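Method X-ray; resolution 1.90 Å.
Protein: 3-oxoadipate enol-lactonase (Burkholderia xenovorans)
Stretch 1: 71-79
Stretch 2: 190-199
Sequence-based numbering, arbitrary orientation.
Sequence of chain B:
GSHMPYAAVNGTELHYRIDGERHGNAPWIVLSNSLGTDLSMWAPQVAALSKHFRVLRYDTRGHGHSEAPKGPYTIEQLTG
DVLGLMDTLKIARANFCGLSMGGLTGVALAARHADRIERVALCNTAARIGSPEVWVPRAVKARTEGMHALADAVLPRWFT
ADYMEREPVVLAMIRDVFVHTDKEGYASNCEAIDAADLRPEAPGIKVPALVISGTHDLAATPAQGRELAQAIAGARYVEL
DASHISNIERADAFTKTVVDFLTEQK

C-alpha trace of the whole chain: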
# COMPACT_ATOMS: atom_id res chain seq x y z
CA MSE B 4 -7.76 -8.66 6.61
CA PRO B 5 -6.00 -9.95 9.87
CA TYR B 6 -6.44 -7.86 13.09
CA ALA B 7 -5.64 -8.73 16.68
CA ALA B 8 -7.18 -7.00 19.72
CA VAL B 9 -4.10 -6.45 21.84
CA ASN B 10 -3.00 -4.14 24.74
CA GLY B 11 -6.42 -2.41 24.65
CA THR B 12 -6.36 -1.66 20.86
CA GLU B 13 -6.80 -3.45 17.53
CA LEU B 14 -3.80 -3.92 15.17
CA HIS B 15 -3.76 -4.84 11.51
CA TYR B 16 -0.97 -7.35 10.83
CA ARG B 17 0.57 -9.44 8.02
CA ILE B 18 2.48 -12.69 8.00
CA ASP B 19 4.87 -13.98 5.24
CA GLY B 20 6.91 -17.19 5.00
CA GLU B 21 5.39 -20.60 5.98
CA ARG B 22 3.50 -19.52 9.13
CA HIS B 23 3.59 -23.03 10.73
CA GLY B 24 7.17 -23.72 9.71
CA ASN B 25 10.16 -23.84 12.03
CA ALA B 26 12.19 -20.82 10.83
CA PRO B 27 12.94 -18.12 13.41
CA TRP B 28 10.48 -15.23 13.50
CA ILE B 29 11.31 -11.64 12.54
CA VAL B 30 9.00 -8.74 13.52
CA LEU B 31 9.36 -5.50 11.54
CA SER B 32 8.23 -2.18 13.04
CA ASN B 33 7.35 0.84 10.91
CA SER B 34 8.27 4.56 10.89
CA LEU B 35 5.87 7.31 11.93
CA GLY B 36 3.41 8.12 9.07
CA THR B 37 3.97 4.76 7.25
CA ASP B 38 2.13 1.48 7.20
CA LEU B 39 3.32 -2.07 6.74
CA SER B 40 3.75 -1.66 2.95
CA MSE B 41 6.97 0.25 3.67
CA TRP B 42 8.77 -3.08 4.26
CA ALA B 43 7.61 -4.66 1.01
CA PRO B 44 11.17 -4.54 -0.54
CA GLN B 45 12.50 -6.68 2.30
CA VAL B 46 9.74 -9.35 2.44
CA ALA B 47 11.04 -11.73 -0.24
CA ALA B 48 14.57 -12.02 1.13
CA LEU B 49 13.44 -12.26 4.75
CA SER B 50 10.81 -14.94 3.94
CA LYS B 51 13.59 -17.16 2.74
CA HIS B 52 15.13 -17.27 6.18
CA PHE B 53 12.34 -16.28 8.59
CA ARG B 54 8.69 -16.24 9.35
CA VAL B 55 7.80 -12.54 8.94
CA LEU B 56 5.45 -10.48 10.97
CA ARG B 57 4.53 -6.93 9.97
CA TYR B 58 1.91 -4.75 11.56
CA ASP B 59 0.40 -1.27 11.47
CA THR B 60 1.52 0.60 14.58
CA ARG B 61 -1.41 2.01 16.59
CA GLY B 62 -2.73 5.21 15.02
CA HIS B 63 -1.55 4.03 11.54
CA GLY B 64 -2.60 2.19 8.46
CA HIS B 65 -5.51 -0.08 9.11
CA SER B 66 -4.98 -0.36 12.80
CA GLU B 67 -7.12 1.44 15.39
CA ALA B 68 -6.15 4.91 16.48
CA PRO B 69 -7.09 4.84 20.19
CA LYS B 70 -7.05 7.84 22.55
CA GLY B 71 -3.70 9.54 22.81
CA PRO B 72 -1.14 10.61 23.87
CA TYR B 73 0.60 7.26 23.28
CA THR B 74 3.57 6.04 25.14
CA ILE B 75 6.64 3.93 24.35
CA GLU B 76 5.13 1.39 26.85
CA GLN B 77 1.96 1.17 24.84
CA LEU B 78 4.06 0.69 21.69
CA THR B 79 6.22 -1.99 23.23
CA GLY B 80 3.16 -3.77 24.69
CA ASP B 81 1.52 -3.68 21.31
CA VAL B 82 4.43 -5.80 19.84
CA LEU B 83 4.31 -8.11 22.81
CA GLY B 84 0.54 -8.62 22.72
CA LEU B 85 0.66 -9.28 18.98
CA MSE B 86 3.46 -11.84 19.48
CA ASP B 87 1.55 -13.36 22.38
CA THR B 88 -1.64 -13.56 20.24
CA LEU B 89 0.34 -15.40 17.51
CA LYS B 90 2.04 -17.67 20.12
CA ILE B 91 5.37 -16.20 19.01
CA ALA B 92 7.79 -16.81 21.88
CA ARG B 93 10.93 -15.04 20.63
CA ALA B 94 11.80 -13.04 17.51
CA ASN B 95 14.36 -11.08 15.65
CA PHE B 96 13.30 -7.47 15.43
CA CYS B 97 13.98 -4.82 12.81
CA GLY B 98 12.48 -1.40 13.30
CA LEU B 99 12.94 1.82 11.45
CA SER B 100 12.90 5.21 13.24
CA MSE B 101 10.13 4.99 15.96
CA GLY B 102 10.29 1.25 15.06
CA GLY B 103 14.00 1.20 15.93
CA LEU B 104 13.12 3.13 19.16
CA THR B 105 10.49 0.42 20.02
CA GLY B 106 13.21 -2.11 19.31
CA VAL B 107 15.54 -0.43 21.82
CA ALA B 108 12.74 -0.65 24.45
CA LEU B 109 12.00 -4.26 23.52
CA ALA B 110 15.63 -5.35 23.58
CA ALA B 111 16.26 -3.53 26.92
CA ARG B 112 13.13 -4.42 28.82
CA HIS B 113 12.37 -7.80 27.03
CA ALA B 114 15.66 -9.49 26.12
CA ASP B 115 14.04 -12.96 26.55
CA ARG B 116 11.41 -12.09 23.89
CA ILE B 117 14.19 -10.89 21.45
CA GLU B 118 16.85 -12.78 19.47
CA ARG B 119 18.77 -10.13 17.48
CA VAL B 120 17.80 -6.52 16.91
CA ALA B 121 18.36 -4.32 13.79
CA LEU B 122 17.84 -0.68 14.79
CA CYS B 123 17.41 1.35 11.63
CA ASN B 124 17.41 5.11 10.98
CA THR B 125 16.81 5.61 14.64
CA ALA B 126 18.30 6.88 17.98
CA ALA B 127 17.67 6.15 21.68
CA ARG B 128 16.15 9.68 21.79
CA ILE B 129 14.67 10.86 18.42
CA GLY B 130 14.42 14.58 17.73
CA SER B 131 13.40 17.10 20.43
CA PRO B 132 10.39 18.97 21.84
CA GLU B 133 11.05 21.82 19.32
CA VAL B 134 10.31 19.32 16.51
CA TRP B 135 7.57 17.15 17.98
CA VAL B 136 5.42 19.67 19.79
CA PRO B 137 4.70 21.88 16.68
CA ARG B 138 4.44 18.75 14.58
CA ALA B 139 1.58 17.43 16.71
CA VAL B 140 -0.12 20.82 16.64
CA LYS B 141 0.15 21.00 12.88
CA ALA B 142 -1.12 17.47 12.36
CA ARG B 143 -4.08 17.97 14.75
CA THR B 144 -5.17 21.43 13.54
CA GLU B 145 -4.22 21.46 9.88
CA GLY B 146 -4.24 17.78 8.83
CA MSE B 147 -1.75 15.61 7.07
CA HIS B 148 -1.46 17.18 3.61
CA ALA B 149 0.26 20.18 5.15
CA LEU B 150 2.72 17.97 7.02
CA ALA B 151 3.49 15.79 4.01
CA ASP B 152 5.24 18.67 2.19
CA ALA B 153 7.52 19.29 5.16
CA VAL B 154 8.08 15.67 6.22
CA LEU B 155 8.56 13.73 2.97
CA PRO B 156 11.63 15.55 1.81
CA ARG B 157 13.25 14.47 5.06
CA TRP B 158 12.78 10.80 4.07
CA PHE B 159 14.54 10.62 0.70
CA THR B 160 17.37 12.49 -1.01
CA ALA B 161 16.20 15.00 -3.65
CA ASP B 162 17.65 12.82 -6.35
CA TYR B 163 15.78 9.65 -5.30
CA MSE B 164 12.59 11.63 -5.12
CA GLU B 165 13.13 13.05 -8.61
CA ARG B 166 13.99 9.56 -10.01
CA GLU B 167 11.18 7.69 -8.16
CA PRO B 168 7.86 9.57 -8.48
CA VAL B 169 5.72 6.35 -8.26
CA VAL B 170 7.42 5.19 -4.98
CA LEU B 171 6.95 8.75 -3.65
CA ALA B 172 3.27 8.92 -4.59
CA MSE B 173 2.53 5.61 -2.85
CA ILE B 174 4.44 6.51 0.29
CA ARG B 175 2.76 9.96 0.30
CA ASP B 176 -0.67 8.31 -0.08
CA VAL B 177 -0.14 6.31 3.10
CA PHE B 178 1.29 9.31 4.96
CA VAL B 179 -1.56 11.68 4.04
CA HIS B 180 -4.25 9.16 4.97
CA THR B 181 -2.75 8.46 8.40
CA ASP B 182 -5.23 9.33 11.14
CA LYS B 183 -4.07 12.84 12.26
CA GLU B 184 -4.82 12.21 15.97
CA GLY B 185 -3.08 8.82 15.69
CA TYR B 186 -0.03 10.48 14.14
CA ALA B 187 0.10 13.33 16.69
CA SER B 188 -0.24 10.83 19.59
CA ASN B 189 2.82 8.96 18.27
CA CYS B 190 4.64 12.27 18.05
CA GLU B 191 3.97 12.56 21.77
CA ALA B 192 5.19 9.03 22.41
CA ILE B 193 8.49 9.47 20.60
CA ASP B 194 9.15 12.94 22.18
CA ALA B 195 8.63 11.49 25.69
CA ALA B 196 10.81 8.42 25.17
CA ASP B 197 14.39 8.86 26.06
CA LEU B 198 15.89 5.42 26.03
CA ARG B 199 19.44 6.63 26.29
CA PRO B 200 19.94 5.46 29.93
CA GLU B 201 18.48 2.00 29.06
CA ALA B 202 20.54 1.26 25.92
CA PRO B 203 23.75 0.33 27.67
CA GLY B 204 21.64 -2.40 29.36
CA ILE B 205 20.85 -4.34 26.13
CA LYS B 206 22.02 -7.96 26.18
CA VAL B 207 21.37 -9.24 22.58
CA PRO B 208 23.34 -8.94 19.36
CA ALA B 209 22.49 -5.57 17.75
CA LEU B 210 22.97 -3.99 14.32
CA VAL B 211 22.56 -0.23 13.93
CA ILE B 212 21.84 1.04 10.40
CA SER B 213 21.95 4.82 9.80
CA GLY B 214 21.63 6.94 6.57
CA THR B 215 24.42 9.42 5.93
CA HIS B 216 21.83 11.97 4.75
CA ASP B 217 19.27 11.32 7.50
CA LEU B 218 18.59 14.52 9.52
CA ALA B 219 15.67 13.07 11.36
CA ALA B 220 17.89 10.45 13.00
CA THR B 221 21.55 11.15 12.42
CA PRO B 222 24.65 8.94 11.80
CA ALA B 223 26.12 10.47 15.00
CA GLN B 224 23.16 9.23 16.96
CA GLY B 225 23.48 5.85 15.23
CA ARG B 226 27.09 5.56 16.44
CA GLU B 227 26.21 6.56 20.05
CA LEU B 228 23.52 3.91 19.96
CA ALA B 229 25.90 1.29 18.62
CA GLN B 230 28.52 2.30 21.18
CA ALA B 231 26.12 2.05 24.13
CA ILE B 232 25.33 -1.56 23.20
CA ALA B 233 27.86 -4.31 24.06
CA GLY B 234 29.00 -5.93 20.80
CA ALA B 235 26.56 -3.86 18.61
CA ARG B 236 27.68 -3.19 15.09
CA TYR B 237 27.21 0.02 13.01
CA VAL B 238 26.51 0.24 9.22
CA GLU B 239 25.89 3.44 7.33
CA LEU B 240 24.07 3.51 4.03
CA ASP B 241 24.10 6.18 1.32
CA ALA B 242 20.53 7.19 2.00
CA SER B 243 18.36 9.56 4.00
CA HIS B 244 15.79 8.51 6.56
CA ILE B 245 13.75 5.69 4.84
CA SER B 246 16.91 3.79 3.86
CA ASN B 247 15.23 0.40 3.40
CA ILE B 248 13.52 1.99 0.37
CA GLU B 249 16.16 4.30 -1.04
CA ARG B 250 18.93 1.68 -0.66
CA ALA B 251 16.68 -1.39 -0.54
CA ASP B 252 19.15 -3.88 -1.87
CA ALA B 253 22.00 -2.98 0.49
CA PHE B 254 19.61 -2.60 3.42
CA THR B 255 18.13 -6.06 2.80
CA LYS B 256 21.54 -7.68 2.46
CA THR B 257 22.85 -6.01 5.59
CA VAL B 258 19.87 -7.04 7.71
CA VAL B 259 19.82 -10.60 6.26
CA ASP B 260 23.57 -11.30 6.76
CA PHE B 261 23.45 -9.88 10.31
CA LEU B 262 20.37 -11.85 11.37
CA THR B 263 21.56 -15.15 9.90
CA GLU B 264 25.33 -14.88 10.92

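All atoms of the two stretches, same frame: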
# COMPACT_ATOMS: atom_id res chain seq x y z
N GLY B 71 -5.05 9.15 22.44
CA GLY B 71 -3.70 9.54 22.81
C GLY B 71 -3.67 10.51 24.00
O GLY B 71 -4.73 10.90 24.49
N PRO B 72 -2.46 10.90 24.47
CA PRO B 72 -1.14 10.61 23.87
C PRO B 72 -0.82 9.13 23.93
O PRO B 72 -1.45 8.42 24.69
CB PRO B 72 -0.18 11.33 24.81
CG PRO B 72 -0.82 11.22 26.15
CD PRO B 72 -2.31 11.43 25.85
N TYR B 73 0.16 8.66 23.14
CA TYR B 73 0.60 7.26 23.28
C TYR B 73 1.91 7.28 23.99
O TYR B 73 2.57 8.33 24.14
CB TYR B 73 0.76 6.54 21.91
CG TYR B 73 -0.46 6.54 21.05
CD1 TYR B 73 -1.73 6.60 21.59
CD2 TYR B 73 -0.34 6.42 19.67
CE1 TYR B 73 -2.85 6.59 20.77
CE2 TYR B 73 -1.43 6.39 18.87
CZ TYR B 73 -2.70 6.48 19.41
OH TYR B 73 -3.79 6.48 18.58
N THR B 74 2.31 6.12 24.44
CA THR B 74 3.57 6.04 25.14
C THR B 74 4.39 4.93 24.54
O THR B 74 3.81 4.01 23.91
CB THR B 74 3.36 5.76 26.64
OG1 THR B 74 2.81 4.43 26.81
CG2 THR B 74 2.39 6.80 27.26
N ILE B 75 5.70 5.00 24.76
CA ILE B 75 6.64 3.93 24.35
C ILE B 75 6.29 2.56 24.99
O ILE B 75 6.51 1.49 24.36
CB ILE B 75 8.12 4.35 24.57
CG1 ILE B 75 9.12 3.39 23.90
CG2 ILE B 75 8.48 4.47 26.13
CD1 ILE B 75 8.96 3.25 22.36
N GLU B 76 5.68 2.61 26.20
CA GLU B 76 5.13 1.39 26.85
C GLU B 76 3.91 0.85 26.15
O GLU B 76 3.68 -0.38 26.16
CB GLU B 76 4.77 1.60 28.34
CG GLU B 76 5.94 1.89 29.24
CD GLU B 76 6.47 3.31 29.12
OE1 GLU B 76 5.67 4.22 28.86
OE2 GLU B 76 7.70 3.51 29.26
N GLN B 77 3.07 1.70 25.60
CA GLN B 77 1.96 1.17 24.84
C GLN B 77 2.55 0.50 23.56
O GLN B 77 2.15 -0.60 23.16
CB GLN B 77 0.96 2.24 24.44
CG GLN B 77 -0.11 2.56 25.54
CD GLN B 77 -0.76 3.89 25.26
OE1 GLN B 77 -0.15 4.75 24.63
NE2 GLN B 77 -2.02 4.06 25.70
N LEU B 78 3.49 1.18 22.95
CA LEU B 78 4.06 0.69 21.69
C LEU B 78 4.80 -0.62 21.87
O LEU B 78 4.74 -1.49 21.00
CB LEU B 78 4.94 1.75 21.01
CG LEU B 78 4.30 3.10 20.67
CD1 LEU B 78 5.43 4.01 20.24
CD2 LEU B 78 3.23 3.03 19.55
N THR B 79 5.51 -0.77 22.97
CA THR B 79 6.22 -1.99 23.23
C THR B 79 5.20 -3.12 23.51
O THR B 79 5.36 -4.25 23.00
CB THR B 79 7.18 -1.80 24.40
OG1 THR B 79 8.15 -0.80 24.07
CG2 THR B 79 8.03 -3.06 24.65
N CYS B 190 3.66 11.20 17.83
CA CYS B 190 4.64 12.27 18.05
C CYS B 190 4.96 12.42 19.53
O CYS B 190 6.13 12.48 19.93
CB CYS B 190 4.10 13.60 17.52
SG CYS B 190 3.99 13.70 15.71
N GLU B 191 3.89 12.47 20.32
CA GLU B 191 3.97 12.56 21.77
C GLU B 191 4.74 11.40 22.36
O GLU B 191 5.72 11.61 23.12
CB GLU B 191 2.56 12.73 22.36
CG GLU B 191 2.05 14.14 22.07
CD GLU B 191 0.52 14.35 22.20
OE1 GLU B 191 -0.29 13.41 22.04
OE2 GLU B 191 0.14 15.52 22.36
N ALA B 192 4.40 10.17 21.94
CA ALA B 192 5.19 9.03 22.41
C ALA B 192 6.68 9.10 22.18
O ALA B 192 7.47 8.71 23.07
CB ALA B 192 4.62 7.67 21.87
N ILE B 193 7.09 9.44 20.94
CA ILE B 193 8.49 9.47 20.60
C ILE B 193 9.18 10.61 21.42
O ILE B 193 10.28 10.44 21.94
CB ILE B 193 8.66 9.72 19.08
CG1 ILE B 193 8.04 8.54 18.26
CG2 ILE B 193 10.09 10.01 18.74
CD1 ILE B 193 7.50 9.05 16.89
N ASP B 194 8.52 11.76 21.51
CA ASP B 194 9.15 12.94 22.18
C ASP B 194 9.41 12.62 23.65
O ASP B 194 10.44 13.02 24.21
CB ASP B 194 8.23 14.20 22.04
CG ASP B 194 8.93 15.51 22.48
OD1 ASP B 194 10.17 15.61 22.35
OD2 ASP B 194 8.24 16.43 22.94
N ALA B 195 8.51 11.84 24.26
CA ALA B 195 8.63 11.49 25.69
C ALA B 195 9.62 10.38 25.99
O ALA B 195 10.10 10.26 27.11
CB ALA B 195 7.30 11.16 26.25
N ALA B 196 9.95 9.57 24.99
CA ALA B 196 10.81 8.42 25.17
C ALA B 196 12.25 8.81 25.05
O ALA B 196 12.75 9.22 24.00
CB ALA B 196 10.48 7.29 24.15
N ASP B 197 12.96 8.67 26.13
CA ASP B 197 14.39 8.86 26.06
C ASP B 197 14.96 7.58 26.61
O ASP B 197 14.97 7.35 27.84
CB ASP B 197 14.79 10.09 26.87
CG ASP B 197 16.27 10.30 26.88
OD1 ASP B 197 17.02 9.45 26.34
OD2 ASP B 197 16.68 11.31 27.47
N LEU B 198 15.39 6.73 25.68
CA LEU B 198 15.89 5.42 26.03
C LEU B 198 17.40 5.39 26.16
O LEU B 198 18.00 4.32 26.27
CB LEU B 198 15.40 4.32 25.07
CG LEU B 198 13.98 3.74 25.19
CD1 LEU B 198 13.01 4.46 26.05
CD2 LEU B 198 13.37 3.47 23.81
N ARG B 199 18.02 6.56 26.16
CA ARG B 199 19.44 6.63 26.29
C ARG B 199 19.97 5.97 27.59
O ARG B 199 20.98 5.31 27.54
CB ARG B 199 19.93 8.08 26.18
CG ARG B 199 20.13 8.56 24.73
CD ARG B 199 20.58 10.02 24.72
NE ARG B 199 19.48 10.84 25.16
CZ ARG B 199 19.56 12.13 25.49
NH1 ARG B 199 20.73 12.76 25.45
NH2 ARG B 199 18.48 12.78 25.88
O HOH W 1 6.90 7.61 25.53

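Stretch 1 runs as an extended loop through Thr 74 and then turns into a helix at Ile 75, whereas stretch 2 is the closing part of a helix that gives way to a loop. The backbones come closest where the loop crosses that helix: the CA atoms of Thr 74 and Ala 192 lie 4.4 Å apart. The small Ala 192 suits this close approach, its CB standing 3.1 Å from Tyr 73 O. No direct hydrogen bond joins the stretches; Tyr 73 O approaches Ala 192 N to 3.4 Å, but at a poor angle. A water links them instead, accepting from Ile 75 N (3.0 Å to the water oxygen) and donating to Ala 192 O (2.8 Å). It thus serves an amide in the first turn of one helix and a carbonyl near the end of the other.

Thr 74 points its CB away from stretch 2 and caps its own helix: Gln 77 N donates to Thr 74 OG1 at 3.0 Å, while Thr 74 N donates to Gln 77 OE1 at 2.8 Å. This reciprocal pair suits a short polar hydroxyl at the N-cap and a longer amide three residues on.

The side-chain contact is chiefly apolar. Around the methyl of Ala 192 gather Tyr 73, CB to CB at 4.0 Å, and Leu 78, whose CD1 reaches Ala 192 CB at 4.1 Å. The ring of Tyr 73 leads away. Ile 75 extends the buried patch, its CB 3.8 Å from Ala 196 CB and its CG1 4.3 Å from Leu 198 CD2. At the more exposed margin, Pro 72, which follows a cis peptide bond, packs its CB 3.5 Å from Glu 191 OE1, a carboxylate oxygen hydrogen-bonded elsewhere in the structure.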